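Endo-xylogalacturonan hydrolase A (Aspergillus tubingensis, PDB 4C2L) is a secreted family 28 glycoside hydrolase that cleaves xylogalacturonan, the xylose-substituted galacturonan backbone found in the hairy regions of pectin. Local coordinates at residues R150-P155 with K174-S179; S243-V248 with H276-V281; Y270-D275 with E313-A318. One frame throughout, in Å; residues are numbered along the deposited sequence.

Contact 1: R150-P155 with K174-S179. With SO4 (sulfate ion), chain G.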
ATOM      1  N   ARG A 150     -13.449   3.299   8.006  1.00 13.41           N
ATOM      2  CA  ARG A 150     -12.918   4.237   7.041  1.00 12.81           C
ATOM      3  C   ARG A 150     -11.636   4.844   7.606  1.00 12.82           C
ATOM      4  O   ARG A 150     -11.593   5.239   8.778  1.00 12.82           O
ATOM      5  CB  ARG A 150     -13.931   5.349   6.814  1.00 13.51           C
ATOM      6  CG  ARG A 150     -13.447   6.462   5.903  1.00 14.27           C
ATOM      7  CD  ARG A 150     -14.534   7.501   5.658  1.00 15.24           C
ATOM      8  NE  ARG A 150     -13.994   8.590   4.855  1.00 16.35           N
ATOM      9  CZ  ARG A 150     -14.436   9.846   4.882  1.00 17.10           C
ATOM     10  NH1 ARG A 150     -15.451  10.188   5.676  1.00 18.04           N
ATOM     11  NH2 ARG A 150     -13.859  10.758   4.105  1.00 18.45           N
ATOM     12  N   GLN A 151     -10.615   4.929   6.754  1.00 11.83           N
ATOM     13  CA  GLN A 151      -9.415   5.691   7.070  1.00 11.55           C
ATOM     14  C   GLN A 151      -9.412   6.896   6.157  1.00 11.46           C
ATOM     15  O   GLN A 151      -9.481   6.751   4.930  1.00 11.36           O
ATOM     16  CB  GLN A 151      -8.160   4.842   6.844  1.00 11.93           C
ATOM     17  CG  GLN A 151      -8.041   3.672   7.816  1.00 12.40           C
ATOM     18  CD  GLN A 151      -6.898   2.745   7.433  1.00 13.07           C
ATOM     19  OE1 GLN A 151      -6.546   2.641   6.265  1.00 13.66           O
ATOM     20  NE2 GLN A 151      -6.325   2.067   8.407  1.00 13.78           N
ATOM     21  N   LYS A 152      -9.323   8.083   6.756  1.00 11.17           N
ATOM     22  CA  LYS A 152      -9.490   9.352   6.052  1.00 11.83           C
ATOM     23  C   LYS A 152      -8.232  10.215   6.179  1.00 11.43           C
ATOM     24  O   LYS A 152      -7.735  10.417   7.287  1.00 11.38           O
ATOM     25  CB  LYS A 152     -10.672  10.103   6.690  1.00 12.19           C
ATOM     26  CG  LYS A 152     -10.911  11.497   6.141  1.00 13.43           C
ATOM     27  CD  LYS A 152     -12.076  12.133   6.891  1.00 14.37           C
ATOM     28  CE  LYS A 152     -12.213  13.602   6.526  1.00 16.03           C
ATOM     29  NZ  LYS A 152     -13.417  14.153   7.221  1.00 16.19           N
ATOM     30  N   ASN A 153      -7.716  10.684   5.045  1.00 10.47           N
ATOM     31  CA  ASN A 153      -6.661  11.704   5.001  1.00 10.40           C
ATOM     32  C   ASN A 153      -5.439  11.420   5.889  1.00 10.36           C
ATOM     33  O   ASN A 153      -5.078  12.228   6.748  1.00 10.55           O
ATOM     34  CB  ASN A 153      -7.251  13.093   5.291  1.00 10.69           C
ATOM     35  CG  ASN A 153      -8.335  13.484   4.305  1.00 11.54           C
ATOM     36  OD1 ASN A 153      -8.361  12.984   3.170  1.00 11.82           O
ATOM     37  ND2 ASN A 153      -9.235  14.399   4.719  1.00 11.47           N
ATOM     38  N   PRO A 154      -4.779  10.276   5.669  1.00 10.27           N
ATOM     39  CA  PRO A 154      -3.516  10.026   6.382  1.00 10.42           C
ATOM     40  C   PRO A 154      -2.455  11.017   5.910  1.00 10.60           C
ATOM     41  O   PRO A 154      -2.451  11.403   4.741  1.00 10.58           O
ATOM     42  CB  PRO A 154      -3.132   8.625   5.906  1.00 10.44           C
ATOM     43  CG  PRO A 154      -3.720   8.536   4.524  1.00 10.05           C
ATOM     44  CD  PRO A 154      -5.064   9.229   4.678  1.00 10.55           C
ATOM     45  N   PRO A 155      -1.553  11.442   6.808  1.00 10.65           N
ATOM     46  CA  PRO A 155      -0.458  12.321   6.379  1.00 10.60           C
ATOM     47  C   PRO A 155       0.421  11.650   5.310  1.00 10.33           C
ATOM     48  O   PRO A 155       0.996  12.327   4.459  1.00 10.35           O
ATOM     49  CB  PRO A 155       0.380  12.499   7.651  1.00 10.85           C
ATOM     50  CG  PRO A 155      -0.498  12.128   8.780  1.00 11.13           C
ATOM     51  CD  PRO A 155      -1.613  11.244   8.273  1.00 10.80           C
ATOM     52  N   LYS A 174     -12.706   1.315   3.775  1.00 15.25           N
ATOM     53  CA  LYS A 174     -12.838   2.434   2.853  1.00 15.90           C
ATOM     54  C   LYS A 174     -11.724   3.420   3.177  1.00 15.12           C
ATOM     55  O   LYS A 174     -11.639   3.904   4.292  1.00 14.30           O
ATOM     56  CB  LYS A 174     -14.203   3.100   2.997  1.00 19.37           C
ATOM     57  CG  LYS A 174     -14.420   4.244   2.018  1.00 24.15           C
ATOM     58  CD  LYS A 174     -15.893   4.392   1.657  1.00 29.25           C
ATOM     59  CE  LYS A 174     -16.565   5.448   2.524  1.00 32.58           C
ATOM     60  NZ  LYS A 174     -16.166   6.813   2.081  1.00 33.40           N
ATOM     61  N   MET A 175     -10.859   3.686   2.204  1.00 13.64           N
ATOM     62  CA  MET A 175      -9.674   4.494   2.467  1.00 13.75           C
ATOM     63  C   MET A 175      -9.621   5.622   1.468  1.00 13.57           C
ATOM     64  O   MET A 175      -9.688   5.402   0.262  1.00 13.81           O
ATOM     65  CB  MET A 175      -8.423   3.620   2.366  1.00 13.58           C
ATOM     66  CG  MET A 175      -8.438   2.508   3.404  1.00 14.24           C
ATOM     67  SD  MET A 175      -7.460   1.085   2.903  1.00 15.13           S
ATOM     68  CE  MET A 175      -5.902   1.900   2.590  1.00 13.05           C
ATOM     69  N   ASP A 176      -9.541   6.853   1.965  1.00 13.36           N
ATOM     70  CA  ASP A 176      -9.548   7.982   1.051  1.00 13.79           C
ATOM     71  C   ASP A 176      -8.676   9.102   1.549  1.00 13.19           C
ATOM     72  O   ASP A 176      -8.696   9.436   2.733  1.00 13.17           O
ATOM     73  CB  ASP A 176     -10.990   8.484   0.809  1.00 15.50           C
ATOM     74  CG  ASP A 176     -11.750   8.731   2.110  1.00 17.94           C
ATOM     75  OD1 ASP A 176     -11.655   9.837   2.659  1.00 21.32           O
ATOM     76  OD2 ASP A 176     -12.472   7.837   2.584  1.00 21.34           O
ATOM     77  N   ALA A 177      -7.903   9.662   0.630  1.00 12.37           N
ATOM     78  CA  ALA A 177      -7.088  10.844   0.884  1.00 12.85           C
ATOM     79  C   ALA A 177      -7.437  11.850  -0.199  1.00 13.58           C
ATOM     80  O   ALA A 177      -7.225  11.567  -1.383  1.00 13.72           O
ATOM     81  CB  ALA A 177      -5.607  10.479   0.822  1.00 12.94           C
ATOM     82  N   ASN A 178      -8.000  12.996   0.206  1.00 13.60           N
ATOM     83  CA  ASN A 178      -8.376  14.070  -0.714  1.00 14.78           C
ATOM     84  C   ASN A 178      -7.905  15.403  -0.179  1.00 14.53           C
ATOM     85  O   ASN A 178      -8.255  15.771   0.937  1.00 14.71           O
ATOM     86  CB  ASN A 178      -9.894  14.110  -0.892  1.00 16.45           C
ATOM     87  CG  ASN A 178     -10.413  12.898  -1.642  1.00 17.63           C
ATOM     88  OD1 ASN A 178     -10.890  11.945  -1.023  1.00 20.61           O
ATOM     89  ND2 ASN A 178     -10.270  12.901  -2.964  1.00 17.40           N
ATOM     90  N   SER A 179      -7.097  16.096  -0.969  1.00 14.65           N
ATOM     91  CA  SER A 179      -6.577  17.402  -0.588  1.00 14.63           C
ATOM     92  C   SER A 179      -7.592  18.499  -0.874  1.00 15.85           C
ATOM     93  O   SER A 179      -8.255  18.484  -1.898  1.00 16.37           O
ATOM     94  CB  SER A 179      -5.314  17.713  -1.380  1.00 13.74           C
ATOM     95  OG  SER A 179      -4.836  19.002  -1.015  1.00 13.79           O
TER
HETATM   96  S   SO4 G1409     -15.595  13.807   4.448  1.00 41.13           S
HETATM   97  O1  SO4 G1409     -15.171  12.986   3.290  1.00 40.51           O
HETATM   98  O2  SO4 G1409     -15.593  13.027   5.711  1.00 38.72           O
HETATM   99  O3  SO4 G1409     -16.968  14.293   4.212  1.00 43.52           O
HETATM  100  O4  SO4 G1409     -14.665  14.954   4.569  1.00 43.55           O
HETATM  101  O   HOH W   1     -10.756  12.178   2.008  1.00 18.89           O
HETATM  102  O   HOH W   2     -10.475  16.319   2.400  1.00 35.96           O

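Contact 2: S243-V248 with H276-V281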
ATOM      1  N   SER A 243      19.296  -0.954  -1.263  1.00 22.34           N
ATOM      2  CA  SER A 243      20.541  -1.048  -0.497  1.00 24.01           C
ATOM      3  C   SER A 243      20.795  -2.438   0.086  1.00 24.90           C
ATOM      4  O   SER A 243      21.707  -2.618   0.901  1.00 26.00           O
ATOM      5  CB  SER A 243      20.560   0.011   0.605  1.00 25.69           C
ATOM      6  OG  SER A 243      19.521  -0.231   1.527  1.00 29.62           O
ATOM      7  N   SER A 244      19.995  -3.417  -0.334  1.00 23.71           N
ATOM      8  CA  SER A 244      20.141  -4.793   0.133  1.00 23.82           C
ATOM      9  C   SER A 244      19.540  -5.763  -0.876  1.00 22.67           C
ATOM     10  O   SER A 244      18.874  -5.349  -1.834  1.00 20.98           O
ATOM     11  CB  SER A 244      19.484  -4.976   1.507  1.00 26.26           C
ATOM     12  OG  SER A 244      18.140  -4.516   1.474  1.00 31.09           O
ATOM     13  N   ASP A 245      19.804  -7.048  -0.668  1.00 21.68           N
ATOM     14  CA  ASP A 245      19.190  -8.103  -1.448  1.00 22.12           C
ATOM     15  C   ASP A 245      17.785  -8.293  -0.897  1.00 20.36           C
ATOM     16  O   ASP A 245      17.613  -8.612   0.277  1.00 20.66           O
ATOM     17  CB  ASP A 245      20.007  -9.391  -1.311  1.00 24.28           C
ATOM     18  CG  ASP A 245      21.245  -9.408  -2.216  1.00 27.32           C
ATOM     19  OD1 ASP A 245      21.544  -8.400  -2.901  1.00 25.49           O
ATOM     20  OD2 ASP A 245      21.926 -10.465  -2.255  1.00 30.43           O
ATOM     21  N   ASP A 246      16.786  -8.077  -1.745  1.00 17.87           N
ATOM     22  CA  ASP A 246      15.398  -8.026  -1.309  1.00 16.92           C
ATOM     23  C   ASP A 246      14.581  -9.051  -2.074  1.00 16.74           C
ATOM     24  O   ASP A 246      14.803  -9.245  -3.272  1.00 16.51           O
ATOM     25  CB  ASP A 246      14.804  -6.655  -1.629  1.00 16.37           C
ATOM     26  CG  ASP A 246      15.396  -5.533  -0.797  1.00 17.17           C
ATOM     27  OD1 ASP A 246      15.814  -5.781   0.355  1.00 17.39           O
ATOM     28  OD2 ASP A 246      15.409  -4.385  -1.294  1.00 17.00           O
ATOM     29  N   SER A 247      13.625  -9.678  -1.399  1.00 16.06           N
ATOM     30  CA  SER A 247      12.741 -10.619  -2.077  1.00 17.19           C
ATOM     31  C   SER A 247      11.265 -10.370  -1.792  1.00 16.17           C
ATOM     32  O   SER A 247      10.887  -9.882  -0.717  1.00 15.59           O
ATOM     33  CB  SER A 247      13.103 -12.060  -1.730  1.00 20.42           C
ATOM     34  OG  SER A 247      12.587 -12.384  -0.464  1.00 24.51           O
ATOM     35  N   VAL A 248      10.440 -10.692  -2.784  1.00 14.48           N
ATOM     36  CA  VAL A 248       8.983 -10.700  -2.632  1.00 13.56           C
ATOM     37  C   VAL A 248       8.542 -12.024  -3.238  1.00 13.36           C
ATOM     38  O   VAL A 248       8.944 -12.347  -4.368  1.00 13.35           O
ATOM     39  CB  VAL A 248       8.321  -9.520  -3.378  1.00 13.54           C
ATOM     40  CG1 VAL A 248       6.795  -9.670  -3.391  1.00 13.05           C
ATOM     41  CG2 VAL A 248       8.687  -8.198  -2.716  1.00 13.34           C
ATOM     42  N   HIS A 276      23.304  -0.809  -4.358  1.00 25.52           N
ATOM     43  CA  HIS A 276      22.102  -1.569  -4.713  1.00 23.19           C
ATOM     44  C   HIS A 276      22.333  -3.028  -4.534  1.00 23.60           C
ATOM     45  O   HIS A 276      23.447  -3.513  -4.722  1.00 23.02           O
ATOM     46  CB  HIS A 276      21.679  -1.299  -6.147  1.00 23.25           C
ATOM     47  CG  HIS A 276      21.457   0.160  -6.459  1.00 23.04           C
ATOM     48  ND1 HIS A 276      20.811   0.995  -5.615  1.00 24.50           N
ATOM     49  CD2 HIS A 276      21.804   0.915  -7.570  1.00 23.65           C
ATOM     50  CE1 HIS A 276      20.774   2.232  -6.152  1.00 24.05           C
ATOM     51  NE2 HIS A 276      21.372   2.179  -7.352  1.00 24.83           N
ATOM     52  N   GLY A 277      21.279  -3.749  -4.165  1.00 21.83           N
ATOM     53  CA  GLY A 277      21.335  -5.195  -4.065  1.00 21.50           C
ATOM     54  C   GLY A 277      20.576  -5.858  -5.196  1.00 21.35           C
ATOM     55  O   GLY A 277      20.135  -5.195  -6.141  1.00 21.82           O
ATOM     56  N   THR A 278      20.428  -7.175  -5.112  1.00 22.05           N
ATOM     57  CA  THR A 278      19.707  -7.911  -6.141  1.00 22.22           C
ATOM     58  C   THR A 278      18.306  -8.156  -5.628  1.00 20.43           C
ATOM     59  O   THR A 278      18.092  -8.315  -4.424  1.00 21.58           O
ATOM     60  CB  THR A 278      20.397  -9.246  -6.539  1.00 25.16           C
ATOM     61  OG1 THR A 278      21.650  -8.962  -7.176  1.00 28.06           O
ATOM     62  CG2 THR A 278      19.529 -10.049  -7.531  1.00 25.28           C
ATOM     63  N   SER A 279      17.354  -8.143  -6.549  1.00 17.86           N
ATOM     64  CA  SER A 279      15.959  -8.309  -6.221  1.00 16.74           C
ATOM     65  C   SER A 279      15.506  -9.662  -6.731  1.00 15.97           C
ATOM     66  O   SER A 279      15.833 -10.035  -7.852  1.00 16.08           O
ATOM     67  CB  SER A 279      15.148  -7.229  -6.939  1.00 16.31           C
ATOM     68  OG  SER A 279      15.511  -5.939  -6.488  1.00 17.21           O
ATOM     69  N   THR A 280      14.740 -10.370  -5.916  1.00 15.32           N
ATOM     70  CA  THR A 280      14.175 -11.656  -6.297  1.00 16.00           C
ATOM     71  C   THR A 280      12.670 -11.584  -6.144  1.00 16.15           C
ATOM     72  O   THR A 280      12.164 -11.260  -5.070  1.00 16.02           O
ATOM     73  CB  THR A 280      14.757 -12.780  -5.416  1.00 17.01           C
ATOM     74  OG1 THR A 280      16.185 -12.770  -5.562  1.00 17.69           O
ATOM     75  CG2 THR A 280      14.230 -14.136  -5.820  1.00 17.79           C
ATOM     76  N   VAL A 281      11.943 -11.866  -7.223  1.00 14.87           N
ATOM     77  CA  VAL A 281      10.488 -11.861  -7.135  1.00 14.03           C
ATOM     78  C   VAL A 281      10.025 -13.179  -7.694  1.00 14.49           C
ATOM     79  O   VAL A 281      10.294 -13.483  -8.869  1.00 14.70           O
ATOM     80  CB  VAL A 281       9.861 -10.701  -7.934  1.00 14.17           C
ATOM     81  CG1 VAL A 281       8.338 -10.679  -7.747  1.00 14.14           C
ATOM     82  CG2 VAL A 281      10.468  -9.376  -7.495  1.00 13.78           C
TER

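Contact 3: Y270-D275 with E313-A318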
ATOM      1  N   TYR A 270      15.662  -1.712  -8.477  1.00 15.57           N
ATOM      2  CA  TYR A 270      16.839  -0.899  -8.723  1.00 17.09           C
ATOM      3  C   TYR A 270      17.805  -1.656  -9.631  1.00 17.87           C
ATOM      4  O   TYR A 270      17.843  -2.879  -9.616  1.00 18.62           O
ATOM      5  CB  TYR A 270      17.535  -0.584  -7.404  1.00 17.20           C
ATOM      6  CG  TYR A 270      16.899   0.569  -6.658  1.00 17.95           C
ATOM      7  CD1 TYR A 270      15.808   0.363  -5.806  1.00 18.41           C
ATOM      8  CD2 TYR A 270      17.403   1.866  -6.790  1.00 18.22           C
ATOM      9  CE1 TYR A 270      15.222   1.427  -5.119  1.00 18.67           C
ATOM     10  CE2 TYR A 270      16.828   2.929  -6.106  1.00 18.56           C
ATOM     11  CZ  TYR A 270      15.747   2.703  -5.273  1.00 19.21           C
ATOM     12  OH  TYR A 270      15.188   3.773  -4.596  1.00 19.76           O
ATOM     13  N   PRO A 271      18.586  -0.922 -10.428  1.00 19.41           N
ATOM     14  CA  PRO A 271      19.632  -1.601 -11.203  1.00 19.97           C
ATOM     15  C   PRO A 271      20.811  -1.979 -10.305  1.00 20.61           C
ATOM     16  O   PRO A 271      20.732  -1.824  -9.081  1.00 20.94           O
ATOM     17  CB  PRO A 271      20.043  -0.535 -12.214  1.00 20.73           C
ATOM     18  CG  PRO A 271      19.825   0.746 -11.473  1.00 20.45           C
ATOM     19  CD  PRO A 271      18.519   0.517 -10.735  1.00 19.83           C
ATOM     20  N   SER A 272      21.900  -2.478 -10.894  1.00 22.14           N
ATOM     21  CA  SER A 272      23.074  -2.816 -10.098  1.00 23.17           C
ATOM     22  C   SER A 272      23.933  -1.568  -9.849  1.00 25.07           C
ATOM     23  O   SER A 272      23.522  -0.448 -10.160  1.00 24.39           O
ATOM     24  CB  SER A 272      23.896  -3.914 -10.776  1.00 23.70           C
ATOM     25  OG  SER A 272      24.291  -3.496 -12.072  1.00 23.23           O
ATOM     26  N   GLY A 273      25.118  -1.765  -9.278  1.00 26.98           N
ATOM     27  CA  GLY A 273      26.026  -0.647  -9.002  1.00 27.87           C
ATOM     28  C   GLY A 273      25.758   0.000  -7.657  1.00 29.43           C
ATOM     29  O   GLY A 273      24.736  -0.256  -7.012  1.00 27.48           O
ATOM     30  N   GLY A 274      26.693   0.839  -7.218  1.00 31.16           N
ATOM     31  CA  GLY A 274      26.557   1.535  -5.948  1.00 30.92           C
ATOM     32  C   GLY A 274      26.289   0.584  -4.804  1.00 31.11           C
ATOM     33  O   GLY A 274      26.950  -0.446  -4.673  1.00 32.60           O
ATOM     34  N   ASP A 275      25.303   0.924  -3.982  1.00 30.12           N
ATOM     35  CA  ASP A 275      24.949   0.117  -2.827  1.00 29.91           C
ATOM     36  C   ASP A 275      23.739  -0.768  -3.103  1.00 26.77           C
ATOM     37  O   ASP A 275      23.217  -1.404  -2.191  1.00 26.64           O
ATOM     38  CB  ASP A 275      24.662   1.021  -1.624  1.00 34.48           C
ATOM     39  CG  ASP A 275      25.925   1.632  -1.041  1.00 39.18           C
ATOM     40  OD1 ASP A 275      27.037   1.262  -1.487  1.00 40.93           O
ATOM     41  OD2 ASP A 275      25.803   2.476  -0.130  1.00 41.86           O
ATOM     42  N   GLU A 313      25.659   1.096 -18.011  1.00 37.77           N
ATOM     43  CA  GLU A 313      26.893   0.690 -17.336  1.00 38.18           C
ATOM     44  C   GLU A 313      26.645  -0.231 -16.138  1.00 35.21           C
ATOM     45  O   GLU A 313      27.533  -0.982 -15.733  1.00 32.95           O
ATOM     46  CB  GLU A 313      27.711   1.919 -16.901  1.00 43.74           C
ATOM     47  CG  GLU A 313      27.933   2.977 -17.987  1.00 49.41           C
ATOM     48  CD  GLU A 313      29.081   2.663 -18.950  1.00 54.02           C
ATOM     49  OE1 GLU A 313      29.653   1.549 -18.896  1.00 56.33           O
ATOM     50  OE2 GLU A 313      29.419   3.545 -19.776  1.00 55.87           O
ATOM     51  N   ASN A 314      25.437  -0.169 -15.571  1.00 32.25           N
ATOM     52  CA  ASN A 314      25.080  -0.968 -14.400  1.00 29.47           C
ATOM     53  C   ASN A 314      23.754  -1.693 -14.626  1.00 28.21           C
ATOM     54  O   ASN A 314      22.709  -1.236 -14.143  1.00 26.11           O
ATOM     55  CB  ASN A 314      24.966  -0.080 -13.162  1.00 30.05           C
ATOM     56  CG  ASN A 314      26.248   0.670 -12.864  1.00 30.40           C
ATOM     57  OD1 ASN A 314      27.162   0.137 -12.236  1.00 30.62           O
ATOM     58  ND2 ASN A 314      26.312   1.919 -13.299  1.00 29.69           N
ATOM     59  N   PRO A 315      23.787  -2.816 -15.361  1.00 26.61           N
ATOM     60  CA  PRO A 315      22.535  -3.439 -15.777  1.00 25.34           C
ATOM     61  C   PRO A 315      21.740  -4.005 -14.601  1.00 23.23           C
ATOM     62  O   PRO A 315      22.307  -4.343 -13.554  1.00 22.44           O
ATOM     63  CB  PRO A 315      22.994  -4.570 -16.715  1.00 26.90           C
ATOM     64  CG  PRO A 315      24.395  -4.207 -17.102  1.00 27.54           C
ATOM     65  CD  PRO A 315      24.957  -3.554 -15.881  1.00 28.36           C
ATOM     66  N   GLY A 316      20.429  -4.091 -14.784  1.00 21.55           N
ATOM     67  CA  GLY A 316      19.570  -4.743 -13.808  1.00 20.80           C
ATOM     68  C   GLY A 316      19.758  -6.248 -13.889  1.00 20.01           C
ATOM     69  O   GLY A 316      19.950  -6.799 -14.978  1.00 19.76           O
ATOM     70  N   ASN A 317      19.727  -6.912 -12.736  1.00 18.95           N
ATOM     71  CA  ASN A 317      19.861  -8.373 -12.684  1.00 19.34           C
ATOM     72  C   ASN A 317      18.806  -9.026 -11.800  1.00 17.67           C
ATOM     73  O   ASN A 317      19.015 -10.093 -11.211  1.00 16.48           O
ATOM     74  CB  ASN A 317      21.283  -8.806 -12.295  1.00 21.51           C
ATOM     75  CG  ASN A 317      21.774  -8.159 -11.012  1.00 24.81           C
ATOM     76  OD1 ASN A 317      20.992  -7.843 -10.111  1.00 24.09           O
ATOM     77  ND2 ASN A 317      23.091  -7.935 -10.934  1.00 27.75           N
ATOM     78  N   ALA A 318      17.641  -8.383 -11.733  1.00 16.91           N
ATOM     79  CA  ALA A 318      16.553  -8.914 -10.923  1.00 15.63           C
ATOM     80  C   ALA A 318      16.153 -10.314 -11.399  1.00 15.64           C
ATOM     81  O   ALA A 318      16.151 -10.605 -12.593  1.00 16.98           O
ATOM     82  CB  ALA A 318      15.356  -7.972 -10.953  1.00 15.79           C
TER
HETATM   83  O   HOH W   3      19.600  -4.992 -10.398  1.00 22.21           O
HETATM   84  O   HOH W   4      27.093  -2.761 -11.896  1.00 35.03           O

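Contact 1: R150-P155 with K174-S179
Arg-150 reaches Asp-176 because its CG stands anti to the backbone N (chi1 175°) and its chain runs on extended to NE, whereas CG of Asp-176 sits between its own backbone N and carbonyl carbon (chi1 51°). The two side chains cross at about a right angle, and the guanidinium takes the carboxylate side-on. NE of Arg-150 donates to the syn lone pair of Asp-176 OD2 at 2.8 Å, and NH2 makes a nearly straight bond of 2.8 Å to Asp-176 OD1. Because the planes are 35° apart, this bidentate salt bridge is twisted. NZ of Lys-174 lies 3.9 Å from Arg-150 NE; Asp-176 OD2 neighbours both, in only a long ion pair with the lysine, and its negative charge probably eases the repulsion. NH1 and NH2 of Arg-150 and NZ of Lys-152 also hold a sulfate ion, probably from the crystallisation liquor.

The charged group lies on one face of parallel strands 150-152 and 174-176, strands in neighbouring turns of the right-handed parallel beta-helix of family 28. On the other face Gln-151 OE1 packs 3.4 Å from Met-175 CG, while its NE2 bonds to Asn-159. Beyond the strand ends, Asn-153 donates its N to Asp-176 O and accepts Asn-178 N on OD1 at 3.0 Å. Pro-154 CD meets Ala-177 CB at 4.1 Å, and Trp-121 of helix 118-126 touches both Asn-153 and Ala-177.

Contact 2: S243-V248 with H276-V281
Asp-245 OD1 accepts the backbone N-H of Thr-278 at 2.8 Å in an almost straight bond (175°), the donor standing well above the carboxylate plane. With chi1 at -80°, CG of Asp-245 lies beside its own backbone N, and OD1 also comes 3.4 Å from Gly-277 CA. Gly-277 has no side chain on the flank that meets the other segment, where a CB would run into Ser-244 O and Asp-245 N; Ser-244 O instead comes within 3.3 Å of Gly-277 CA in a CA-H...O contact.

From Asp-246 onward, pairing passes to the backbone. Asp-246 N bonds to Thr-278 O, Thr-280 N to Asp-246 O at 2.9 Å, and Val-248 N to Thr-280 O, the regular pattern of parallel strands. Ser-247 and Thr-280 share one face, their CB atoms 4.1 Å apart. On the other, the carboxylate of Asp-246 is bound by its own chain neighbours: OD1 accepts Ser-244 OG and OD2 the N-H of Gly-241, just before the segment.

Strands 246-248 and 279-281 begin here in successive turns of the beta-helix. Val-248, Ser-279 and Val-281 face inward onto Leu-240 of strand 235-240, and backbone bonds to Ser-218 on one flank and Lys-319 on the other continue the parallel stacking.

Contact 3: Y270-D275 with E313-A318
Asn-314, the first residue to leave helical geometry after helix 308-313, packs against Ser-272 and Gly-273. Its CB lies 3.4 Å from Ser-272 O, and OD1 comes 3.5 Å from Gly-273 CA, an approach possible because glycine puts no side chain there. The amide is held from both ends, ND2 bonding to Tyr-310 O of the preceding helix and OD1 accepting a water that also donates to Ser-272 OG. The main-chain O of Asn-314 meets the Pro-271 ring, 3.4 Å from CB.

Pro-315 supplies the main polar link through its carbonyl oxygen, which two donors of one residue share. Ser-272 OG donates to Pro-315 O at 2.6 Å, and Ser-272 N reaches that oxygen at 3.3 Å in a longer, more bent bond. Both come from the same face of the carbonyl plane, the N-H from 57° above it. A chi1 of 58° sets OG between the backbone N and carbonyl carbon of Ser-272, the crowded position, from which hydroxyl and amide can converge on one acceptor.

Gly-316 then passes close beside Pro-271, their CA atoms 4.1 Å apart. At Asn-317 the backbone N donates to a water at 3.0 Å that lies 2.9 Å from Tyr-270 O, while the side-chain OD1 pairs with Thr-278 OG1.

With no strand pairing, the contact consists of loop packing, combining the Ser-272 bonds, water bridges and the packing of Asn-314 and Pro-271: the loop between strands 266-269 and 279-294 packs on the one between helix 308-313 and strand 319-329, loops that link strands of the parallel beta-helix of family 28.

How the contacts relate
Contact 1 is the most buried of the three and lies on the other side of the chain's centre from contacts 2 and 3, whose own centres are about 11 Å apart. Contacts 1 and 2 both join parallel strands of neighbouring beta-helix turns, but at opposite ends of those strands: contact 1 where they run out into loops, contact 2 where they begin. Contact 1 adds a salt-bridge network to the backbone pairing, and contact 2 a single bond from a backbone N-H to an aspartate side chain. Contact 3, farthest from the centre, has loops alone and relies on a serine, a shared carbonyl and water. Contacts 2 and 3 touch directly, through His-276 against Tyr-270 and Pro-271.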